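PDB 6PTM: uncharacterized protein from Bacteroides ovatus CL02T12C04, which is an exo-carrageenase of glycoside hydrolase family 42, an enzyme that probably cleaves sugar units from the chain ends of carrageenan. Local coordinates for residues A[553-556]-A[557-561]; A[173-176]-A[177-180]; A[568-571]-A[572-575]; A[578-581]-A[582-585]; A[372-375]-A[376-380]. All coordinates share one frame; numbering follows the deposited sequence.

Contact 1: residues A[553-556]-A[557-561]; sequences YIMS and FQRQR
M555 and R559 meet one turn apart on the last turns of helix 551-559. The motif is a plain i to i+4 pairing near a helix C-terminus, with Q560 the first residue to leave helical geometry. M555 CB sits over one face of the R559 guanidinium, 4.0 Å from R559 CZ and offset toward the rim. With chi2 at -55° and chi3 at -50°, the chain bends and brings its end beside Q558 and R559. SD comes 3.8 Å from Q558 OE1. The terminal CE lies closer still, 3.3 Å from Q558 OE1, and reaches R559 NE at 3.8 Å. The polar ends are held from elsewhere: R559 NE makes a salt bridge with D161, and Q558 NE2 donates to the carbonyl of T497. On another side of the helix I554 and F557 pack on helix 486-498. The backbone beneath is regular, F557 N bonding to Y553 O at 2.8 Å. R559 N donates to M555 O at 2.9 Å, with an N-H...O angle of 144°.

Contact 2: residues A[173-176]-A[177-180]; sequences ADWT and WKPR
D174 and K178 both carry CG anti to the backbone N (chi1 -153° and -174°), and K178 then bends at chi3, 70°. The two side chains cross at about a right angle. K178 NZ forms a salt bridge with D174 OD2 at 2.8 Å, approaching from above the carboxylate plane. The same oxygen accepts from W175 N at 2.6 Å, on its anti side. The other oxygen, D174 OD1, accepts a hydrogen bond from a water at 2.6 Å. Together with L191 N on OD1, these donors help to fix the carboxylate rotation. The water accepts in turn from R180 NH1 at 2.8 Å, at the edge of the guanidinium, and so bridges the two charges. The buried K178 NZ has further partners in the carbonyls of G189, H188 and Y184. At the turn itself T176 CG2 lies over one face of W177, 3.9 Å from the centroid of the five-membered ring, a CH-pi contact. K178 N closes back on W175 O by a weak bond of 3.4 Å. The arrangement is a type II beta turn from W175 to K178, with W177 in the left-handed third position, where strand 168-175 runs out into the loop before helix 182-185.

Contact 3: residues A[568-571]-A[572-575]; sequences YTKA and SSIN. With EDO (1,2-ethanediol), chain C.
Y568 OH and S573 OG lie 2.8 Å apart, hydrogen-bonded hydroxyls that tie Y568, just ahead of the N-cap, to the first turn of the helix. S573 OG sits between its backbone N and carbonyl carbon, chi1 55°, which turns it back toward the tyrosine. It also comes 3.2 Å from K570 CA. Y568 OH has a second partner in R405 NH2, and its ring meets F456 edge-to-face.

The next layer is the backbone. T569 O accepts from two amides, S573 N in the carbonyl plane at 3.3 Å and S572 N from above that plane at 3.2 Å. I574 N continues the helix onto K570 O. This is the N-terminus of helix 570-575, which follows strand 564-567 of a five-stranded parallel sheet. T569 is its N-cap: OG1 accepts from A571 N at 3.1 Å and also pairs with D627.

One turn on, N575 ND2 donates to A571 O at 2.8 Å, with an N-H...O angle of 155°. The bond lies in the carbonyl plane but is tilted from the plane of the N575 amide. ND2 also bonds to the carbonyl of E652. I574 packs on F361 and M364 of helix 358-385.

Farther out, K570 bends at chi3 and reaches a 1,2-ethanediol, probably from the crystallisation liquor, with NZ 2.8 Å from its O1. K570 NZ also forms a salt bridge with D410, while the diol is held by D369 as well.

Contact 4: residues A[578-581]-A[582-585]; sequences EHMN and DVLR
L584 N bonds to M580 O at 2.8 Å, the straightest backbone bond here. Equally short is the salt bridge of R585 NH1 to D582 OD1 at 2.8 Å, in the guanidinium plane and on the anti side of the carboxylate. R585 NH1 has a second partner in Y618 OH. D582 OD2 pairs with K576. With an alanine in place of D582, R585 and K576 would probably lose their shared anion, and the guanidinium, left with Y618, could turn more easily. R585 N donates to N581 O at 3.0 Å. One face of the guanidinium lies over that carbonyl oxygen. The apolar side centres on V583. H579 NE2 lies 3.5 Å from V583 CG2, while H579 ND1 is hydrogen-bonded to K576 NZ. M580 runs beside V583, its chain bent at chi2 (-46°) and chi3 (-69°), so that CE reaches V583 CB at 3.9 Å. This is the first part of helix 579-590, with E578 at the N-cap position. M580 and L584 pack on helix 448-460, while H579 rests against helix 570-575.

Contact 5: residues A[372-375]-A[376-380]; sequences TEWF and SFLKN
W374 and L378 pack as an i, i+4 pair on helix 358-385, within the beta-galactosidase family region. L378 lies over one face of the indole: CG is 4.2 Å from the centroid of the six-membered ring, and CD1 reaches W374 CE2 at 3.8 Å. W374 holds CG anti to its amide nitrogen, chi1 160°, and the ring extends along the helix toward the next turn. F377 CD2 meets W374 CZ3 at 3.9 Å. Their planes are 28° apart but slid, and the rings barely overlap. L378 CD1 also touches F375 CD1 at 4.2 Å, the two side chains lying side by side. With a serine in place of W374, L378 would probably lose the indole face and F377 its ring neighbour, opening a gap toward N267 of helix 261-278. F375 turns instead to I393 of strand 391-394. At the polar edge E373 OE1 makes a salt bridge with R264. E373 OE2 lies 4.0 Å from F377 CB, and F377 N donates to E373 O at 2.8 Å.

In the fold
Along the chain the order is contact 2, contact 5, contact 1, contact 3, contact 4. Contacts 3 and 4 lie on successive helices, 570-575 and 579-590, with centres about 11 Å apart. They touch: S572 CB is 3.7 Å from H579 CE1. Contact 2 ends strand 168-175 of the mixed sheet, the strand on which the contact 1 helix rests; their centres are about 28 Å apart. Contacts 2 and 3 lie on opposite sides of the chain's centre, with their centres about 38 Å apart. Contact 3 follows strand 564-567 of the five-stranded parallel sheet. Helix 358-385 of contact 5 packs on helix 570-575 and so joins two parts of the fold, although the contacts stay about 7 Å apart at their nearest atoms.

Contact 1: residues A[553-556]-A[557-561]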
loop_
_atom_site.group_PDB
_atom_site.type_symbol
_atom_site.label_atom_id
_atom_site.label_comp_id
_atom_site.label_asym_id
_atom_site.label_seq_id
_atom_site.Cartn_x
_atom_site.Cartn_y
_atom_site.Cartn_z
ATOM N N TYR A 553 -20.652 -2.660 0.690
ATOM C CA TYR A 553 -20.391 -2.239 -0.705
ATOM C C TYR A 553 -18.867 -2.279 -0.960
ATOM O O TYR A 553 -18.421 -2.815 -1.985
ATOM C CB TYR A 553 -20.977 -0.853 -0.973
ATOM C CG TYR A 553 -22.486 -0.770 -1.004
ATOM C CD1 TYR A 553 -23.292 -1.900 -1.099
ATOM C CD2 TYR A 553 -23.110 0.473 -0.950
ATOM C CE1 TYR A 553 -24.671 -1.783 -1.167
ATOM C CE2 TYR A 553 -24.482 0.600 -1.008
ATOM C CZ TYR A 553 -25.263 -0.532 -1.126
ATOM O OH TYR A 553 -26.622 -0.408 -1.196
ATOM N N ILE A 554 -18.088 -1.733 -0.021
ATOM C CA ILE A 554 -16.620 -1.584 -0.143
ATOM C C ILE A 554 -16.028 -2.981 -0.238
ATOM O O ILE A 554 -15.224 -3.247 -1.192
ATOM C CB ILE A 554 -16.038 -0.730 0.999
ATOM C CG1 ILE A 554 -16.586 0.696 1.006
ATOM C CG2 ILE A 554 -14.522 -0.731 0.929
ATOM C CD1 ILE A 554 -16.419 1.455 -0.302
ATOM N N MET A 555 -16.457 -3.911 0.619
ATOM C CA MET A 555 -15.860 -5.263 0.519
ATOM C C MET A 555 -16.267 -5.877 -0.826
ATOM O O MET A 555 -15.429 -6.532 -1.395
ATOM C CB MET A 555 -16.252 -6.191 1.671
ATOM C CG MET A 555 -15.829 -5.712 3.019
ATOM S SD MET A 555 -14.036 -5.372 3.146
ATOM C CE MET A 555 -13.385 -6.900 2.474
ATOM N N SER A 556 -17.489 -5.642 -1.342
ATOM C CA SER A 556 -17.897 -6.166 -2.667
ATOM C C SER A 556 -16.985 -5.584 -3.762
ATOM O O SER A 556 -16.519 -6.363 -4.667
ATOM C CB SER A 556 -19.341 -5.914 -2.956
ATOM O OG SER A 556 -20.153 -6.660 -2.063
ATOM N N PHE A 557 -16.696 -4.286 -3.706
ATOM C CA PHE A 557 -15.745 -3.676 -4.679
ATOM C C PHE A 557 -14.352 -4.305 -4.531
ATOM O O PHE A 557 -13.762 -4.592 -5.574
ATOM C CB PHE A 557 -15.655 -2.156 -4.543
ATOM C CG PHE A 557 -16.872 -1.422 -5.034
ATOM C CD1 PHE A 557 -17.233 -1.476 -6.376
ATOM C CD2 PHE A 557 -17.643 -0.660 -4.174
ATOM C CE1 PHE A 557 -18.350 -0.791 -6.840
ATOM C CE2 PHE A 557 -18.725 0.055 -4.652
ATOM C CZ PHE A 557 -19.097 -0.032 -5.970
ATOM N N GLN A 558 -13.840 -4.528 -3.315
ATOM C CA GLN A 558 -12.464 -5.086 -3.112
ATOM C C GLN A 558 -12.430 -6.512 -3.678
ATOM O O GLN A 558 -11.406 -6.937 -4.248
ATOM C CB GLN A 558 -12.056 -5.162 -1.632
ATOM C CG GLN A 558 -11.750 -3.826 -0.947
ATOM C CD GLN A 558 -11.189 -4.047 0.439
ATOM O OE1 GLN A 558 -11.032 -5.214 0.882
ATOM N NE2 GLN A 558 -10.834 -2.950 1.107
ATOM N N ARG A 559 -13.508 -7.267 -3.479
ATOM C CA ARG A 559 -13.548 -8.724 -3.786
ATOM C C ARG A 559 -13.987 -8.953 -5.227
ATOM O O ARG A 559 -13.909 -10.113 -5.675
ATOM C CB ARG A 559 -14.535 -9.460 -2.880
ATOM C CG ARG A 559 -14.101 -9.488 -1.423
ATOM C CD ARG A 559 -15.240 -9.856 -0.518
ATOM N NE ARG A 559 -14.826 -10.028 0.875
ATOM C CZ ARG A 559 -15.689 -10.138 1.886
ATOM N NH1 ARG A 559 -16.999 -10.070 1.659
ATOM N NH2 ARG A 559 -15.252 -10.354 3.119
ATOM N N GLN A 560 -14.465 -7.928 -5.924
ATOM C CA GLN A 560 -15.037 -8.151 -7.279
ATOM C C GLN A 560 -14.032 -8.914 -8.154
ATOM O O GLN A 560 -12.836 -8.558 -8.172
ATOM C CB GLN A 560 -15.441 -6.847 -7.955
ATOM C CG GLN A 560 -16.234 -7.049 -9.244
ATOM C CD GLN A 560 -16.807 -5.748 -9.737
ATOM O OE1 GLN A 560 -16.117 -4.736 -9.876
ATOM N NE2 GLN A 560 -18.109 -5.744 -9.943
ATOM N N ARG A 561 -14.544 -9.877 -8.906
ATOM C CA ARG A 561 -13.836 -10.609 -9.981
ATOM C C ARG A 561 -12.955 -9.641 -10.771
ATOM O O ARG A 561 -13.465 -8.581 -11.221
ATOM C CB ARG A 561 -14.864 -11.293 -10.885
ATOM C CG ARG A 561 -14.282 -12.090 -12.046
ATOM C CD ARG A 561 -15.381 -12.666 -12.908
ATOM N NE ARG A 561 -14.941 -13.463 -14.045
ATOM C CZ ARG A 561 -14.618 -14.753 -14.015
ATOM N NH1 ARG A 561 -14.538 -15.402 -12.865
ATOM N NH2 ARG A 561 -14.351 -15.386 -15.147
#

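Contact 2: residues A[173-176]-A[177-180]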
loop_
_atom_site.group_PDB
_atom_site.type_symbol
_atom_site.label_atom_id
_atom_site.label_comp_id
_atom_site.label_asym_id
_atom_site.label_seq_id
_atom_site.Cartn_x
_atom_site.Cartn_y
_atom_site.Cartn_z
ATOM N N ALA A 173 -7.995 3.882 10.712
ATOM C CA ALA A 173 -6.943 4.905 10.522
ATOM C C ALA A 173 -6.409 5.336 11.882
ATOM O O ALA A 173 -7.231 5.640 12.779
ATOM C CB ALA A 173 -7.485 6.077 9.771
ATOM N N ASP A 174 -5.091 5.342 12.025
ATOM C CA ASP A 174 -4.359 6.011 13.129
ATOM C C ASP A 174 -3.111 6.709 12.541
ATOM O O ASP A 174 -2.995 6.829 11.327
ATOM C CB ASP A 174 -4.037 5.022 14.254
ATOM C CG ASP A 174 -3.902 5.680 15.624
ATOM O OD1 ASP A 174 -4.282 5.059 16.624
ATOM O OD2 ASP A 174 -3.357 6.789 15.685
ATOM N N TRP A 175 -2.211 7.173 13.382
ATOM C CA TRP A 175 -1.103 8.060 12.973
ATOM C C TRP A 175 0.192 7.606 13.640
ATOM O O TRP A 175 0.162 7.351 14.827
ATOM C CB TRP A 175 -1.444 9.494 13.361
ATOM C CG TRP A 175 -2.712 10.011 12.762
ATOM C CD1 TRP A 175 -3.965 9.876 13.283
ATOM C CD2 TRP A 175 -2.861 10.729 11.526
ATOM N NE1 TRP A 175 -4.887 10.411 12.426
ATOM C CE2 TRP A 175 -4.245 10.979 11.360
ATOM C CE3 TRP A 175 -1.980 11.177 10.533
ATOM C CZ2 TRP A 175 -4.761 11.656 10.255
ATOM C CZ3 TRP A 175 -2.489 11.888 9.459
ATOM C CH2 TRP A 175 -3.864 12.081 9.301
ATOM N N THR A 176 1.279 7.535 12.885
ATOM C CA THR A 176 2.637 7.224 13.377
ATOM C C THR A 176 3.018 8.179 14.540
ATOM O O THR A 176 2.818 9.402 14.411
ATOM C CB THR A 176 3.620 7.258 12.198
ATOM O OG1 THR A 176 3.048 6.474 11.138
ATOM C CG2 THR A 176 4.984 6.730 12.607
ATOM N N TRP A 177 3.459 7.605 15.666
ATOM C CA TRP A 177 4.052 8.298 16.849
ATOM C C TRP A 177 3.030 9.158 17.586
ATOM O O TRP A 177 3.480 9.930 18.436
ATOM C CB TRP A 177 5.245 9.187 16.456
ATOM C CG TRP A 177 6.425 8.449 15.914
ATOM C CD1 TRP A 177 6.727 7.125 16.077
ATOM C CD2 TRP A 177 7.470 9.014 15.101
ATOM N NE1 TRP A 177 7.895 6.832 15.415
ATOM C CE2 TRP A 177 8.376 7.970 14.813
ATOM C CE3 TRP A 177 7.741 10.297 14.615
ATOM C CZ2 TRP A 177 9.514 8.169 14.033
ATOM C CZ3 TRP A 177 8.867 10.491 13.840
ATOM C CH2 TRP A 177 9.734 9.439 13.546
ATOM N N LYS A 178 1.736 9.084 17.258
ATOM C CA LYS A 178 0.678 9.857 17.962
ATOM C C LYS A 178 0.720 9.514 19.447
ATOM O O LYS A 178 0.671 8.343 19.835
ATOM C CB LYS A 178 -0.728 9.537 17.451
ATOM C CG LYS A 178 -1.843 10.410 18.026
ATOM C CD LYS A 178 -3.201 9.915 17.618
ATOM C CE LYS A 178 -3.537 8.598 18.305
ATOM N NZ LYS A 178 -4.789 8.022 17.769
ATOM N N PRO A 179 0.776 10.521 20.342
ATOM C CA PRO A 179 0.731 10.226 21.780
ATOM C C PRO A 179 -0.554 9.460 22.115
ATOM O O PRO A 179 -1.616 9.828 21.628
ATOM C CB PRO A 179 0.776 11.612 22.435
ATOM C CG PRO A 179 1.492 12.458 21.390
ATOM C CD PRO A 179 0.961 11.954 20.058
ATOM N N ARG A 180 -0.424 8.402 22.912
ATOM C CA ARG A 180 -1.525 7.468 23.249
ATOM C C ARG A 180 -2.234 8.030 24.481
ATOM O O ARG A 180 -2.077 7.479 25.559
ATOM C CB ARG A 180 -0.939 6.068 23.441
ATOM C CG ARG A 180 -0.193 5.554 22.211
ATOM C CD ARG A 180 -1.093 4.743 21.304
ATOM N NE ARG A 180 -1.719 3.663 22.066
ATOM C CZ ARG A 180 -2.981 3.252 21.951
ATOM N NH1 ARG A 180 -3.810 3.808 21.076
ATOM N NH2 ARG A 180 -3.406 2.276 22.735
HETATM O O HOH W 1 -3.136 5.558 18.934
#

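Contact 3: residues A[568-571]-A[572-575]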
loop_
_atom_site.group_PDB
_atom_site.type_symbol
_atom_site.label_atom_id
_atom_site.label_comp_id
_atom_site.label_asym_id
_atom_site.label_seq_id
_atom_site.Cartn_x
_atom_site.Cartn_y
_atom_site.Cartn_z
ATOM N N TYR A 568 2.784 -11.544 -15.296
ATOM C CA TYR A 568 4.004 -10.975 -14.673
ATOM C C TYR A 568 4.988 -12.123 -14.437
ATOM O O TYR A 568 4.615 -13.203 -13.929
ATOM C CB TYR A 568 3.719 -10.216 -13.366
ATOM C CG TYR A 568 4.979 -9.763 -12.677
ATOM C CD1 TYR A 568 5.629 -8.623 -13.100
ATOM C CD2 TYR A 568 5.583 -10.501 -11.669
ATOM C CE1 TYR A 568 6.840 -8.238 -12.549
ATOM C CE2 TYR A 568 6.781 -10.100 -11.080
ATOM C CZ TYR A 568 7.429 -8.978 -11.542
ATOM O OH TYR A 568 8.603 -8.526 -10.992
ATOM N N THR A 569 6.241 -11.926 -14.793
ATOM C CA THR A 569 7.318 -12.891 -14.430
ATOM C C THR A 569 8.607 -12.144 -14.095
ATOM O O THR A 569 8.985 -11.233 -14.840
ATOM C CB THR A 569 7.590 -13.928 -15.520
ATOM O OG1 THR A 569 8.653 -14.758 -15.021
ATOM C CG2 THR A 569 7.888 -13.316 -16.871
ATOM N N LYS A 570 9.251 -12.575 -13.022
ATOM C CA LYS A 570 10.590 -12.117 -12.586
ATOM C C LYS A 570 11.621 -12.385 -13.683
ATOM O O LYS A 570 12.621 -11.686 -13.675
ATOM C CB LYS A 570 10.989 -12.846 -11.300
ATOM C CG LYS A 570 10.194 -12.411 -10.066
ATOM C CD LYS A 570 10.501 -13.214 -8.794
ATOM C CE LYS A 570 9.845 -14.575 -8.840
ATOM N NZ LYS A 570 10.213 -15.442 -7.692
ATOM N N ALA A 571 11.426 -13.387 -14.541
ATOM C CA ALA A 571 12.311 -13.631 -15.714
ATOM C C ALA A 571 12.484 -12.347 -16.544
ATOM O O ALA A 571 13.608 -12.049 -16.939
ATOM C CB ALA A 571 11.752 -14.761 -16.566
ATOM N N SER A 572 11.407 -11.606 -16.822
ATOM C CA SER A 572 11.472 -10.333 -17.591
ATOM C C SER A 572 11.859 -9.158 -16.697
ATOM O O SER A 572 12.611 -8.326 -17.202
ATOM C CB SER A 572 10.197 -10.044 -18.351
ATOM O OG SER A 572 10.058 -10.887 -19.485
ATOM N N SER A 573 11.373 -9.041 -15.445
ATOM C CA SER A 573 11.649 -7.834 -14.613
ATOM C C SER A 573 13.122 -7.779 -14.233
ATOM O O SER A 573 13.684 -6.664 -14.168
ATOM C CB SER A 573 10.743 -7.739 -13.401
ATOM O OG SER A 573 10.823 -8.909 -12.614
ATOM N N ILE A 574 13.747 -8.928 -13.934
ATOM C CA ILE A 574 15.180 -8.945 -13.538
ATOM C C ILE A 574 16.060 -8.611 -14.757
ATOM O O ILE A 574 17.008 -7.856 -14.577
ATOM C CB ILE A 574 15.547 -10.270 -12.851
ATOM C CG1 ILE A 574 14.811 -10.427 -11.505
ATOM C CG2 ILE A 574 17.063 -10.349 -12.688
ATOM C CD1 ILE A 574 15.010 -11.809 -10.840
ATOM N N ASN A 575 15.766 -9.149 -15.946
ATOM C CA ASN A 575 16.650 -9.032 -17.141
ATOM C C ASN A 575 16.431 -7.688 -17.860
ATOM O O ASN A 575 17.371 -7.211 -18.484
ATOM C CB ASN A 575 16.440 -10.170 -18.142
ATOM C CG ASN A 575 17.104 -11.459 -17.720
ATOM O OD1 ASN A 575 18.326 -11.482 -17.644
ATOM N ND2 ASN A 575 16.316 -12.515 -17.468
HETATM C C1 EDO C . 13.786 -15.468 -7.843
HETATM O O1 EDO C . 12.818 -16.268 -7.228
HETATM C C2 EDO C . 13.601 -15.503 -9.327
HETATM O O2 EDO C . 13.977 -16.723 -9.930
#

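Contact 4: residues A[578-581]-A[582-585]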
loop_
_atom_site.group_PDB
_atom_site.type_symbol
_atom_site.label_atom_id
_atom_site.label_comp_id
_atom_site.label_asym_id
_atom_site.label_seq_id
_atom_site.Cartn_x
_atom_site.Cartn_y
_atom_site.Cartn_z
ATOM N N GLU A 578 13.519 -1.804 -18.021
ATOM C CA GLU A 578 12.258 -1.012 -17.947
ATOM C C GLU A 578 11.026 -1.900 -18.153
ATOM O O GLU A 578 10.092 -1.472 -18.850
ATOM C CB GLU A 578 12.328 0.105 -18.995
ATOM C CG GLU A 578 13.474 1.075 -18.769
ATOM C CD GLU A 578 13.455 2.237 -19.751
ATOM O OE1 GLU A 578 13.253 1.989 -20.929
ATOM O OE2 GLU A 578 13.633 3.370 -19.322
ATOM N N HIS A 579 10.979 -3.072 -17.511
ATOM C CA HIS A 579 9.855 -4.005 -17.685
ATOM C C HIS A 579 8.564 -3.372 -17.126
ATOM O O HIS A 579 7.497 -3.574 -17.717
ATOM C CB HIS A 579 10.140 -5.346 -17.025
ATOM C CG HIS A 579 9.046 -6.302 -17.344
ATOM N ND1 HIS A 579 8.706 -6.583 -18.648
ATOM C CD2 HIS A 579 8.186 -6.989 -16.564
ATOM C CE1 HIS A 579 7.679 -7.409 -18.675
ATOM N NE2 HIS A 579 7.363 -7.717 -17.406
ATOM N N MET A 580 8.654 -2.662 -16.002
ATOM C CA MET A 580 7.452 -2.150 -15.314
ATOM C C MET A 580 6.910 -0.922 -16.053
ATOM O O MET A 580 5.698 -0.702 -15.955
ATOM C CB MET A 580 7.759 -1.843 -13.855
ATOM C CG MET A 580 8.044 -3.126 -13.037
ATOM S SD MET A 580 6.857 -4.474 -13.316
ATOM C CE MET A 580 5.412 -3.739 -12.545
ATOM N N ASN A 581 7.711 -0.229 -16.871
ATOM C CA ASN A 581 7.112 0.765 -17.811
ATOM C C ASN A 581 6.099 0.032 -18.679
ATOM O O ASN A 581 5.011 0.580 -18.914
ATOM C CB ASN A 581 8.127 1.441 -18.728
ATOM C CG ASN A 581 9.108 2.323 -18.000
ATOM O OD1 ASN A 581 9.239 2.278 -16.801
ATOM N ND2 ASN A 581 9.815 3.146 -18.729
ATOM N N ASP A 582 6.471 -1.131 -19.221
ATOM C CA ASP A 582 5.602 -1.915 -20.129
ATOM C C ASP A 582 4.382 -2.440 -19.347
ATOM O O ASP A 582 3.207 -2.415 -19.842
ATOM C CB ASP A 582 6.417 -3.042 -20.784
ATOM C CG ASP A 582 7.512 -2.514 -21.689
ATOM O OD1 ASP A 582 7.287 -1.455 -22.261
ATOM O OD2 ASP A 582 8.594 -3.143 -21.755
ATOM N N VAL A 583 4.614 -2.979 -18.166
ATOM C CA VAL A 583 3.491 -3.569 -17.403
ATOM C C VAL A 583 2.512 -2.431 -17.054
ATOM O O VAL A 583 1.320 -2.618 -17.247
ATOM C CB VAL A 583 3.972 -4.315 -16.149
ATOM C CG1 VAL A 583 2.778 -4.679 -15.304
ATOM C CG2 VAL A 583 4.795 -5.543 -16.495
ATOM N N LEU A 584 3.005 -1.272 -16.620
ATOM C CA LEU A 584 2.126 -0.104 -16.359
ATOM C C LEU A 584 1.373 0.259 -17.645
ATOM O O LEU A 584 0.206 0.599 -17.543
ATOM C CB LEU A 584 2.946 1.079 -15.816
ATOM C CG LEU A 584 2.155 2.350 -15.521
ATOM C CD1 LEU A 584 1.027 2.064 -14.542
ATOM C CD2 LEU A 584 3.053 3.468 -14.985
ATOM N N ARG A 585 2.011 0.236 -18.821
ATOM C CA ARG A 585 1.354 0.741 -20.052
ATOM C C ARG A 585 0.092 -0.096 -20.314
ATOM O O ARG A 585 -0.976 0.512 -20.591
ATOM C CB ARG A 585 2.341 0.777 -21.228
ATOM C CG ARG A 585 1.836 1.569 -22.434
ATOM C CD ARG A 585 2.811 1.606 -23.631
ATOM N NE ARG A 585 4.128 1.981 -23.130
ATOM C CZ ARG A 585 5.147 1.144 -22.945
ATOM N NH1 ARG A 585 5.076 -0.130 -23.292
ATOM N NH2 ARG A 585 6.248 1.605 -22.395
#

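Contact 5: residues A[372-375]-A[376-380]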
loop_
_atom_site.group_PDB
_atom_site.type_symbol
_atom_site.label_atom_id
_atom_site.label_comp_id
_atom_site.label_asym_id
_atom_site.label_seq_id
_atom_site.Cartn_x
_atom_site.Cartn_y
_atom_site.Cartn_z
ATOM N N THR A 372 13.514 -13.714 1.084
ATOM C CA THR A 372 12.276 -14.466 1.384
ATOM C C THR A 372 12.547 -15.465 2.531
ATOM O O THR A 372 11.726 -15.536 3.499
ATOM C CB THR A 372 11.743 -15.140 0.115
ATOM O OG1 THR A 372 11.454 -14.169 -0.898
ATOM C CG2 THR A 372 10.549 -16.003 0.423
ATOM N N GLU A 373 13.625 -16.237 2.435
ATOM C CA GLU A 373 13.984 -17.259 3.473
ATOM C C GLU A 373 14.189 -16.573 4.842
ATOM O O GLU A 373 13.724 -17.102 5.887
ATOM C CB GLU A 373 15.192 -18.071 3.009
ATOM C CG GLU A 373 15.571 -19.197 3.969
ATOM C CD GLU A 373 16.335 -18.784 5.215
ATOM O OE1 GLU A 373 17.169 -17.852 5.134
ATOM O OE2 GLU A 373 16.098 -19.410 6.274
ATOM N N TRP A 374 14.815 -15.402 4.854
ATOM C CA TRP A 374 15.077 -14.658 6.100
ATOM C C TRP A 374 13.744 -14.336 6.780
ATOM O O TRP A 374 13.600 -14.572 7.990
ATOM C CB TRP A 374 15.919 -13.422 5.768
ATOM C CG TRP A 374 15.877 -12.337 6.801
ATOM C CD1 TRP A 374 15.305 -11.098 6.694
ATOM C CD2 TRP A 374 16.449 -12.407 8.108
ATOM N NE1 TRP A 374 15.501 -10.386 7.841
ATOM C CE2 TRP A 374 16.176 -11.171 8.735
ATOM C CE3 TRP A 374 17.171 -13.389 8.798
ATOM C CZ2 TRP A 374 16.627 -10.888 10.019
ATOM C CZ3 TRP A 374 17.627 -13.098 10.062
ATOM C CH2 TRP A 374 17.336 -11.875 10.666
ATOM N N PHE A 375 12.788 -13.813 6.020
ATOM C CA PHE A 375 11.466 -13.422 6.557
ATOM C C PHE A 375 10.689 -14.676 6.949
ATOM O O PHE A 375 9.938 -14.579 7.958
ATOM C CB PHE A 375 10.732 -12.506 5.578
ATOM C CG PHE A 375 11.277 -11.109 5.603
ATOM C CD1 PHE A 375 11.259 -10.373 6.773
ATOM C CD2 PHE A 375 11.863 -10.550 4.484
ATOM C CE1 PHE A 375 11.774 -9.093 6.800
ATOM C CE2 PHE A 375 12.387 -9.273 4.521
ATOM C CZ PHE A 375 12.373 -8.558 5.683
ATOM N N SER A 376 10.864 -15.791 6.236
ATOM C CA SER A 376 10.316 -17.101 6.641
ATOM C C SER A 376 10.900 -17.527 7.994
ATOM O O SER A 376 10.110 -17.973 8.855
ATOM C CB SER A 376 10.502 -18.178 5.580
ATOM O OG SER A 376 9.712 -17.863 4.437
ATOM N N PHE A 377 12.216 -17.423 8.177
ATOM C CA PHE A 377 12.898 -17.716 9.470
ATOM C C PHE A 377 12.266 -16.860 10.578
ATOM O O PHE A 377 11.832 -17.426 11.581
ATOM C CB PHE A 377 14.415 -17.501 9.378
ATOM C CG PHE A 377 15.120 -17.376 10.708
ATOM C CD1 PHE A 377 15.368 -18.497 11.493
ATOM C CD2 PHE A 377 15.518 -16.130 11.177
ATOM C CE1 PHE A 377 15.968 -18.369 12.739
ATOM C CE2 PHE A 377 16.117 -16.003 12.426
ATOM C CZ PHE A 377 16.331 -17.123 13.207
ATOM N N LEU A 378 12.152 -15.543 10.417
ATOM C CA LEU A 378 11.605 -14.677 11.510
ATOM C C LEU A 378 10.179 -15.114 11.868
ATOM O O LEU A 378 9.883 -15.265 13.060
ATOM C CB LEU A 378 11.627 -13.202 11.076
ATOM C CG LEU A 378 13.004 -12.554 11.022
ATOM C CD1 LEU A 378 12.888 -11.105 10.552
ATOM C CD2 LEU A 378 13.749 -12.637 12.375
ATOM N N LYS A 379 9.324 -15.304 10.863
ATOM C CA LYS A 379 7.933 -15.773 11.039
ATOM C C LYS A 379 7.917 -17.138 11.736
ATOM O O LYS A 379 7.129 -17.283 12.717
ATOM C CB LYS A 379 7.188 -15.861 9.704
ATOM C CG LYS A 379 5.824 -16.528 9.803
ATOM C CD LYS A 379 5.076 -16.683 8.499
ATOM C CE LYS A 379 5.870 -17.411 7.439
ATOM N NZ LYS A 379 5.002 -17.837 6.306
ATOM N N ASN A 380 8.760 -18.089 11.326
ATOM C CA ASN A 380 8.734 -19.444 11.954
ATOM C C ASN A 380 9.194 -19.339 13.410
ATOM O O ASN A 380 8.589 -20.015 14.237
ATOM C CB ASN A 380 9.486 -20.518 11.172
ATOM C CG ASN A 380 8.928 -20.679 9.775
ATOM O OD1 ASN A 380 7.731 -20.453 9.532
ATOM N ND2 ASN A 380 9.807 -20.997 8.831
#